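Local coordinates for proline-tRNA synthetase class II aaRS (Ybak RNA binding domain plus tRNA synthetase) (Cryptosporidium parvum, PDB 5XIO), which probably joins L-proline to tRNA(Pro) at the expense of ATP, and is represented here by its synthetase portion bound to halofuginone and an ATP analogue, at residues K424-P429 and T492-S497; V194-K199 and I466-I471. All coordinates share one frame; numbering follows the deposited sequence.

Interaction 1: K424-P429 and T492-S497; sequences KMVIAP and TLFGRS
Val426 and Phe494 face each other as a hydrogen-bonded antiparallel pair, their backbones joined both ways: Val426 N donates to Phe494 O (2.8 Å) and Phe494 N to Val426 O (2.8 Å). Ala428 and Thr492 form the next such pair. Between them Leu493 faces Ile427 in a non-hydrogen-bonded pair. Its CB and CG run past Val426 O. CG stands anti to the backbone N (chi1 -154°), and the side chain leans toward the partner strand: CD1 reaches 3.9 Å from Val426 O and 4.1 Å from Ile427 CB, while CD2 lies 4.3 Å from Met425 SD. On the other face, Phe494 sets its CB 4.2 Å from Val426 CG1, and the carbonyl oxygens of Val426 and Ala428 lie at the edge of its ring. A water bridges Lys424 O and Arg496 N beyond the last direct bond. The two strands belong to the C-terminal zinc-binding domain, and the Phe494 side chain lies about 8 Å from the zinc ion, its ring edge-to-face with Trp430 and meeting Phe482 with the planes at about 45°. Strand 407-409 flanks 425-430 on one side, strand 462-467 borders 490-495 on the other, and helix 416-421 touches Val426.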
loop_
_atom_site.group_PDB
_atom_site.type_symbol
_atom_site.label_atom_id
_atom_site.label_comp_id
_atom_site.label_asym_id
_atom_site.label_seq_id
_atom_site.Cartn_x
_atom_site.Cartn_y
_atom_site.Cartn_z
ATOM N N LYS A 424 11.188 -35.133 9.316
ATOM C CA LYS A 424 9.730 -35.115 9.654
ATOM C C LYS A 424 9.362 -34.395 10.912
ATOM O O LYS A 424 10.214 -33.942 11.664
ATOM C CB LYS A 424 9.100 -36.526 9.736
ATOM C CG LYS A 424 9.716 -37.492 8.763
ATOM C CD LYS A 424 8.736 -38.143 7.835
ATOM C CE LYS A 424 9.531 -38.818 6.750
ATOM N NZ LYS A 424 8.570 -39.133 5.689
ATOM N N MET A 425 8.046 -34.294 11.123
ATOM C CA MET A 425 7.479 -33.657 12.277
ATOM C C MET A 425 6.974 -34.768 13.104
ATOM O O MET A 425 6.749 -35.836 12.602
ATOM C CB MET A 425 6.299 -32.806 11.889
ATOM C CG MET A 425 6.668 -31.622 11.035
ATOM S SD MET A 425 5.472 -30.275 10.961
ATOM C CE MET A 425 4.453 -30.800 9.559
ATOM N N VAL A 426 6.723 -34.479 14.371
ATOM C CA VAL A 426 6.355 -35.458 15.297
ATOM C C VAL A 426 5.015 -35.061 15.939
ATOM O O VAL A 426 4.828 -33.906 16.379
ATOM C CB VAL A 426 7.494 -35.598 16.330
ATOM C CG1 VAL A 426 6.978 -36.005 17.694
ATOM C CG2 VAL A 426 8.484 -36.625 15.869
ATOM N N ILE A 427 4.084 -36.016 16.024
ATOM C CA ILE A 427 2.926 -35.773 16.856
ATOM C C ILE A 427 3.014 -36.704 18.055
ATOM O O ILE A 427 3.269 -37.870 17.902
ATOM C CB ILE A 427 1.594 -35.778 16.079
ATOM C CG1 ILE A 427 0.473 -35.307 17.000
ATOM C CG2 ILE A 427 1.321 -37.137 15.435
ATOM C CD1 ILE A 427 -0.718 -34.722 16.284
ATOM N N ALA A 428 2.879 -36.147 19.255
ATOM C CA ALA A 428 3.178 -36.871 20.470
ATOM C C ALA A 428 2.308 -36.349 21.640
ATOM O O ALA A 428 2.028 -35.158 21.721
ATOM C CB ALA A 428 4.664 -36.755 20.786
ATOM N N PRO A 429 1.861 -37.245 22.535
ATOM C CA PRO A 429 1.098 -36.782 23.689
ATOM C C PRO A 429 2.077 -36.059 24.638
ATOM O O PRO A 429 3.254 -36.437 24.672
ATOM C CB PRO A 429 0.615 -38.078 24.302
ATOM C CG PRO A 429 1.664 -39.096 23.954
ATOM C CD PRO A 429 2.282 -38.648 22.673
ATOM N N THR A 492 0.410 -32.965 20.526
ATOM C CA THR A 492 1.120 -31.756 20.150
ATOM C C THR A 492 2.108 -32.034 19.069
ATOM O O THR A 492 2.684 -33.105 19.001
ATOM C CB THR A 492 1.798 -31.171 21.384
ATOM O OG1 THR A 492 0.757 -30.789 22.279
ATOM C CG2 THR A 492 2.627 -29.947 21.064
ATOM N N LEU A 493 2.284 -31.045 18.205
ATOM C CA LEU A 493 3.125 -31.180 17.021
ATOM C C LEU A 493 4.451 -30.540 17.334
ATOM O O LEU A 493 4.498 -29.442 17.908
ATOM C CB LEU A 493 2.464 -30.470 15.885
ATOM C CG LEU A 493 2.724 -30.884 14.459
ATOM C CD1 LEU A 493 2.156 -32.259 14.102
ATOM C CD2 LEU A 493 2.091 -29.805 13.570
ATOM N N PHE A 494 5.520 -31.269 17.010
ATOM C CA PHE A 494 6.864 -30.884 17.323
ATOM C C PHE A 494 7.639 -31.032 16.036
ATOM O O PHE A 494 7.279 -31.852 15.178
ATOM C CB PHE A 494 7.513 -31.839 18.339
ATOM C CG PHE A 494 7.015 -31.696 19.761
ATOM C CD1 PHE A 494 7.637 -30.830 20.646
ATOM C CD2 PHE A 494 5.948 -32.470 20.236
ATOM C CE1 PHE A 494 7.183 -30.700 21.949
ATOM C CE2 PHE A 494 5.502 -32.349 21.535
ATOM C CZ PHE A 494 6.120 -31.470 22.384
ATOM N N GLY A 495 8.720 -30.250 15.939
ATOM C CA GLY A 495 9.698 -30.343 14.863
ATOM C C GLY A 495 10.787 -29.261 14.941
ATOM O O GLY A 495 10.853 -28.451 15.869
ATOM N N ARG A 496 11.681 -29.291 13.972
ATOM C CA ARG A 496 12.729 -28.266 13.810
ATOM C C ARG A 496 12.159 -27.146 12.967
ATOM O O ARG A 496 11.437 -27.382 12.021
ATOM C CB ARG A 496 13.987 -28.860 13.104
ATOM C CG ARG A 496 14.755 -29.943 13.838
ATOM C CD ARG A 496 16.044 -30.300 13.110
ATOM N NE ARG A 496 16.907 -31.184 13.919
ATOM C CZ ARG A 496 17.359 -32.373 13.542
ATOM N NH1 ARG A 496 17.049 -32.878 12.366
ATOM N NH2 ARG A 496 18.118 -33.072 14.366
ATOM N N SER A 497 12.512 -25.938 13.299
ATOM C CA SER A 497 11.851 -24.748 12.779
ATOM C C SER A 497 12.787 -24.053 11.869
ATOM O O SER A 497 13.933 -24.035 12.142
ATOM C CB SER A 497 11.607 -23.770 13.917
ATOM O OG SER A 497 12.884 -23.321 14.403
HETATM O O HOH W 1 11.511 -31.315 12.029
#

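Interaction 2: V194-K199 and I466-I471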
loop_
_atom_site.group_PDB
_atom_site.type_symbol
_atom_site.label_atom_id
_atom_site.label_comp_id
_atom_site.label_asym_id
_atom_site.label_seq_id
_atom_site.Cartn_x
_atom_site.Cartn_y
_atom_site.Cartn_z
ATOM N N VAL A 194 -1.787 -25.766 5.719
ATOM C CA VAL A 194 -1.319 -25.244 6.971
ATOM C C VAL A 194 -2.107 -25.910 8.110
ATOM O O VAL A 194 -3.194 -26.409 7.873
ATOM C CB VAL A 194 -1.434 -23.699 7.039
ATOM C CG1 VAL A 194 -0.401 -23.076 6.137
ATOM C CG2 VAL A 194 -2.818 -23.157 6.677
ATOM N N VAL A 195 -1.522 -25.980 9.317
ATOM C CA VAL A 195 -2.148 -26.628 10.411
ATOM C C VAL A 195 -2.528 -25.556 11.443
ATOM O O VAL A 195 -1.659 -24.886 11.956
ATOM C CB VAL A 195 -1.197 -27.631 11.113
ATOM C CG1 VAL A 195 -1.893 -28.188 12.364
ATOM C CG2 VAL A 195 -0.817 -28.787 10.225
ATOM N N LYS A 196 -3.816 -25.422 11.757
ATOM C CA LYS A 196 -4.299 -24.519 12.831
ATOM C C LYS A 196 -4.060 -25.037 14.247
ATOM O O LYS A 196 -4.272 -26.222 14.570
ATOM C CB LYS A 196 -5.805 -24.340 12.696
ATOM C CG LYS A 196 -6.238 -23.772 11.353
ATOM C CD LYS A 196 -7.592 -23.091 11.410
ATOM C CE LYS A 196 -8.664 -24.112 11.707
ATOM N NZ LYS A 196 -9.987 -23.619 11.258
ATOM N N GLY A 197 -3.642 -24.160 15.138
ATOM C CA GLY A 197 -3.510 -24.599 16.538
ATOM C C GLY A 197 -3.231 -23.510 17.504
ATOM O O GLY A 197 -3.232 -22.340 17.136
ATOM N N THR A 198 -2.947 -23.924 18.742
ATOM C CA THR A 198 -2.583 -23.018 19.850
ATOM C C THR A 198 -1.099 -23.165 20.259
ATOM O O THR A 198 -0.583 -24.257 20.369
ATOM C CB THR A 198 -3.526 -23.264 21.069
ATOM O OG1 THR A 198 -4.874 -23.037 20.659
ATOM C CG2 THR A 198 -3.227 -22.366 22.278
ATOM N N LYS A 199 -0.435 -22.032 20.478
ATOM C CA LYS A 199 0.963 -21.966 20.939
ATOM C C LYS A 199 1.087 -22.397 22.405
ATOM O O LYS A 199 0.293 -21.997 23.196
ATOM C CB LYS A 199 1.507 -20.523 20.820
ATOM C CG LYS A 199 2.018 -20.070 19.469
ATOM C CD LYS A 199 2.910 -21.084 18.808
ATOM C CE LYS A 199 3.873 -20.387 17.869
ATOM N NZ LYS A 199 4.265 -21.274 16.729
ATOM N N ILE A 466 -0.225 -26.943 19.237
ATOM C CA ILE A 466 -1.149 -27.932 19.733
ATOM C C ILE A 466 -2.341 -27.906 18.744
ATOM O O ILE A 466 -3.166 -27.012 18.843
ATOM C CB ILE A 466 -1.572 -27.514 21.175
ATOM C CG1 ILE A 466 -0.349 -27.265 22.101
ATOM C CG2 ILE A 466 -2.490 -28.534 21.804
ATOM C CD1 ILE A 466 -0.675 -26.603 23.459
ATOM N N PRO A 467 -2.430 -28.832 17.765
ATOM C CA PRO A 467 -3.519 -28.701 16.755
ATOM C C PRO A 467 -4.939 -28.594 17.367
ATOM O O PRO A 467 -5.282 -29.407 18.225
ATOM C CB PRO A 467 -3.454 -29.979 15.943
ATOM C CG PRO A 467 -2.224 -30.672 16.357
ATOM C CD PRO A 467 -1.776 -30.127 17.694
ATOM N N ASN A 468 -5.725 -27.620 16.890
ATOM C CA ASN A 468 -7.176 -27.469 17.183
ATOM C C ASN A 468 -7.918 -28.778 16.957
ATOM O O ASN A 468 -8.825 -29.102 17.707
ATOM C CB ASN A 468 -7.840 -26.429 16.253
ATOM C CG ASN A 468 -7.523 -24.980 16.597
ATOM O OD1 ASN A 468 -6.816 -24.637 17.571
ATOM N ND2 ASN A 468 -8.085 -24.099 15.785
ATOM N N ASP A 469 -7.523 -29.472 15.868
ATOM C CA ASP A 469 -8.033 -30.794 15.424
ATOM C C ASP A 469 -7.173 -32.018 15.899
ATOM O O ASP A 469 -6.125 -32.357 15.333
ATOM C CB ASP A 469 -8.183 -30.790 13.897
ATOM C CG ASP A 469 -8.716 -32.116 13.347
ATOM O OD1 ASP A 469 -9.557 -32.766 14.019
ATOM O OD2 ASP A 469 -8.279 -32.518 12.238
ATOM N N GLN A 470 -7.700 -32.687 16.927
ATOM C CA GLN A 470 -7.050 -33.788 17.656
ATOM C C GLN A 470 -7.518 -35.131 17.155
ATOM O O GLN A 470 -8.518 -35.667 17.674
ATOM C CB GLN A 470 -7.425 -33.723 19.157
ATOM C CG GLN A 470 -6.731 -32.628 19.941
ATOM C CD GLN A 470 -5.252 -32.922 20.231
ATOM O OE1 GLN A 470 -4.848 -34.049 20.634
ATOM N NE2 GLN A 470 -4.437 -31.898 20.035
ATOM N N ILE A 471 -6.767 -35.693 16.209
ATOM C CA ILE A 471 -7.189 -36.876 15.455
ATOM C C ILE A 471 -6.848 -38.183 16.224
ATOM O O ILE A 471 -6.991 -39.281 15.708
ATOM C CB ILE A 471 -6.602 -36.780 14.007
ATOM C CG1 ILE A 471 -7.585 -37.339 12.943
ATOM C CG2 ILE A 471 -5.207 -37.387 13.901
ATOM C CD1 ILE A 471 -7.543 -36.628 11.586
HETATM O O HOH W 2 -5.326 -28.273 13.798
HETATM O O HOH W 3 -5.612 -26.174 20.228
#
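Asn468 lays its carboxamide beside the backbone of Lys196 and Gly197, just where the chain of 466-471 leaves its strand. Its CG stands anti to its own carbonyl carbon (chi1 -75°), which carries the amide back over the partner strand: OD1 comes 3.5 Å from Gly197 CA, and ND2 lies 3.8 Å from Lys196 CB and also near Lys196 CE. The lysine chain bends at chi3 (-66°) and carries its ammonium group away to Asn180 OD1. The Thr198 side chain crosses that of Asn468 at about a right angle, Thr198 OG1 4.0 Å from Asn468 OD1. A water accepts from Thr198 OG1 and donates to both Asn468 OD1 and Ile466 O, so the two polar side chains are tied together through solvent.

Ile466 and Thr198 are a hydrogen-bonded antiparallel pair, Ile466 N donating to Thr198 O (2.9 Å) and Thr198 N to Ile466 O (3.1 Å). The isoleucine CB and CG1 also rest on Thr198 O, each 3.5 Å from it. At the following, non-hydrogen-bonded pair, the CA atoms of Gly197 and Pro467 are only 4.1 Å apart. Asn468 N then bonds to Lys196 O, while Val195 CG1 meets Pro467 CB in a light apolar contact. Past the strand end, Gln470 folds back so that NE2 donates to Pro467 O (3.2 Å) and also to Phe491 O, which ties the turn to strand 490-495.

The contact joins the class II synthetase core to the C-terminal domain edge to edge: strand 195-198 has strand 210-218 of the core along its other edge, helix 168-189 supplies Asn180 to Lys196, and strand 462-467 is backed by 490-495.

How the interactions relate
From the N terminus, the chain first supplies 194-199, at the edge of the catalytic core, then passes through the anticodon-binding region before reaching 424-429, in the C-terminal zinc-binding domain. Segment 466-471 comes next and closes the long loop of interaction 2, with 266 residues between its segments; 492-497 follows and closes the shorter loop of interaction 1, with 62. The segments alternate, so the two loops cross. Their centres are 11 Å apart, and they meet where strands 462-467 and 490-495 run side by side: Thr492 OG1 lies 3.7 Å from Ile466 CG1. Strand pairing thus continues from 425-430 through 490-495 and 462-467 to 195-198, linking the zinc-bearing domain to the synthetase core.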